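Local coordinates for hypothetical conserved protein (Geobacillus kaustophilus, PDB 2YXY), which is of unknown function but belongs to the DUF1811 family and pairs two long helices with a small antiparallel beta sheet, at residues 74-79 and 90-95. Numbering follows the deposited sequence.
Sequences PGEYFK and GWRLKG
The Phe78 ring packs against the backbone of Gly90 and Trp91, with Trp91 N over one of its faces, 3.3 Å from CE2. With Phe78 CG anti to its backbone N (chi1 -170°), the ring is set toward strand 87-92, and its CD2 comes near Arg92 CG. Gly90 makes this overlap possible, since a CB on it would clash with Lys79 O and with the ring. Leu102 of strand 100-103 and Leu107 also touch the Phe78 side chain, so an alanine here would probably open a gap between the Gly90-Trp91 backbone and these leucines. On the opposite face of the hairpin from Phe78 and Arg92, Lys79 and Trp91 run side by side, with Lys79 CB 3.6 Å from Trp91 NE1. Lys79 CB also meets Leu93 CD2, while Leu93 CD1 packs on Tyr77 CB at 3.9 Å. Strands 76-84 and 87-92, the central pair of the four-stranded sheet, form an antiparallel hairpin here: Phe78 and Arg92 are a non-hydrogen-bonded pair, Lys79 and Trp91 a hydrogen-bonded one. Lys79 N gives a nearly straight bond to Trp91 O (2.9 Å, 177° at the hydrogen), and Trp91 N returns one to Lys79 O. Beyond Arg92 the chain leaves the strand, yet Leu93 N still bonds to Tyr77 O at 3.0 Å. The same carbonyl accepts a bond from a water, 2.7 Å away, which in turn accepts one from Lys94 N. Farther out, the Glu76 and Lys94 side chains cross at about a right angle and form a long salt bridge, OE1 to NZ 3.6 Å. Glu76 OE1 also lies near the guanidinium plane of Arg92, beyond salt-bridge range. The contact thus passes from an aromatic ring laid against peptide backbone, and paired strands, to water and charge, and the two nearby cations would probably stabilise the Glu76 carboxylate.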
# COMPACT_ATOMS: atom_id res chain seq x y z
N PRO A 74 -12.38 3.72 -5.56
CA PRO A 74 -13.67 3.06 -5.85
C PRO A 74 -13.87 2.71 -7.32
O PRO A 74 -13.48 3.47 -8.21
CB PRO A 74 -14.70 4.08 -5.35
CG PRO A 74 -13.96 4.79 -4.24
CD PRO A 74 -12.60 4.99 -4.85
N GLY A 75 -14.48 1.55 -7.58
CA GLY A 75 -14.73 1.14 -8.95
C GLY A 75 -13.54 0.63 -9.76
O GLY A 75 -13.70 0.23 -10.92
N GLU A 76 -12.35 0.64 -9.18
CA GLU A 76 -11.17 0.15 -9.89
C GLU A 76 -10.75 -1.20 -9.32
O GLU A 76 -10.88 -1.44 -8.11
CB GLU A 76 -10.06 1.18 -9.81
CG GLU A 76 -10.57 2.54 -10.20
CD GLU A 76 -9.46 3.49 -10.51
OE1 GLU A 76 -8.60 3.13 -11.35
OE2 GLU A 76 -9.44 4.60 -9.93
N TYR A 77 -10.26 -2.08 -10.18
CA TYR A 77 -9.87 -3.43 -9.75
C TYR A 77 -8.50 -3.83 -10.22
O TYR A 77 -8.01 -3.35 -11.24
CB TYR A 77 -10.91 -4.47 -10.21
CG TYR A 77 -12.23 -4.37 -9.47
CD1 TYR A 77 -13.16 -3.36 -9.77
CD2 TYR A 77 -12.51 -5.23 -8.41
CE1 TYR A 77 -14.32 -3.21 -9.02
CE2 TYR A 77 -13.67 -5.09 -7.66
CZ TYR A 77 -14.57 -4.07 -7.96
OH TYR A 77 -15.71 -3.92 -7.18
N PHE A 78 -7.90 -4.75 -9.47
CA PHE A 78 -6.56 -5.22 -9.77
C PHE A 78 -6.58 -6.74 -9.89
O PHE A 78 -7.12 -7.44 -9.03
CB PHE A 78 -5.60 -4.79 -8.64
CG PHE A 78 -4.15 -5.01 -8.93
CD1 PHE A 78 -3.46 -6.04 -8.30
CD2 PHE A 78 -3.46 -4.16 -9.79
CE1 PHE A 78 -2.10 -6.21 -8.50
CE2 PHE A 78 -2.08 -4.32 -10.01
CZ PHE A 78 -1.40 -5.36 -9.36
N LYS A 79 -5.97 -7.25 -10.94
CA LYS A 79 -5.93 -8.68 -11.16
C LYS A 79 -4.56 -9.17 -10.75
O LYS A 79 -3.56 -8.79 -11.34
CB LYS A 79 -6.17 -8.98 -12.63
CG LYS A 79 -6.87 -10.29 -12.88
CD LYS A 79 -6.07 -11.46 -12.40
CE LYS A 79 -6.75 -12.74 -12.85
NZ LYS A 79 -7.07 -12.69 -14.31
N GLY A 90 0.57 -7.60 -10.72
CA GLY A 90 -0.60 -7.83 -11.55
C GLY A 90 -0.88 -6.60 -12.37
O GLY A 90 0.05 -5.86 -12.72
N TRP A 91 -2.14 -6.34 -12.68
CA TRP A 91 -2.48 -5.18 -13.48
C TRP A 91 -3.88 -4.66 -13.22
O TRP A 91 -4.78 -5.43 -12.85
CB TRP A 91 -2.31 -5.52 -14.97
CG TRP A 91 -2.74 -6.93 -15.28
CD1 TRP A 91 -4.01 -7.42 -15.25
CD2 TRP A 91 -1.88 -8.04 -15.56
NE1 TRP A 91 -4.00 -8.78 -15.49
CE2 TRP A 91 -2.70 -9.19 -15.69
CE3 TRP A 91 -0.49 -8.19 -15.72
CZ2 TRP A 91 -2.19 -10.46 -15.96
CZ3 TRP A 91 0.02 -9.47 -15.99
CH2 TRP A 91 -0.83 -10.58 -16.11
N ARG A 92 -4.07 -3.35 -13.40
CA ARG A 92 -5.37 -2.73 -13.20
C ARG A 92 -6.21 -3.03 -14.43
O ARG A 92 -5.74 -2.89 -15.55
CB ARG A 92 -5.23 -1.22 -13.04
CG ARG A 92 -4.41 -0.79 -11.83
CD ARG A 92 -3.94 0.66 -11.99
NE ARG A 92 -3.10 1.11 -10.88
CZ ARG A 92 -3.56 1.72 -9.78
NH1 ARG A 92 -2.71 2.09 -8.82
NH2 ARG A 92 -4.85 1.97 -9.64
N LEU A 93 -7.46 -3.44 -14.23
CA LEU A 93 -8.32 -3.75 -15.36
C LEU A 93 -8.64 -2.52 -16.23
O LEU A 93 -8.43 -2.55 -17.44
CB LEU A 93 -9.62 -4.39 -14.86
CG LEU A 93 -9.37 -5.67 -14.04
CD1 LEU A 93 -10.68 -6.28 -13.61
CD2 LEU A 93 -8.56 -6.66 -14.88
N LYS A 94 -9.10 -1.44 -15.60
CA LYS A 94 -9.44 -0.23 -16.34
C LYS A 94 -8.26 0.50 -16.96
O LYS A 94 -8.44 1.53 -17.60
CB LYS A 94 -10.22 0.75 -15.46
CG LYS A 94 -11.65 0.34 -15.18
CD LYS A 94 -12.59 1.55 -15.11
CE LYS A 94 -12.26 2.49 -13.97
NZ LYS A 94 -10.91 3.12 -14.10
N GLY A 95 -7.06 -0.02 -16.77
CA GLY A 95 -5.90 0.64 -17.34
C GLY A 95 -5.21 -0.18 -18.41
O GLY A 95 -5.82 -1.05 -19.04
O HOH W 1 -8.74 -1.16 -12.55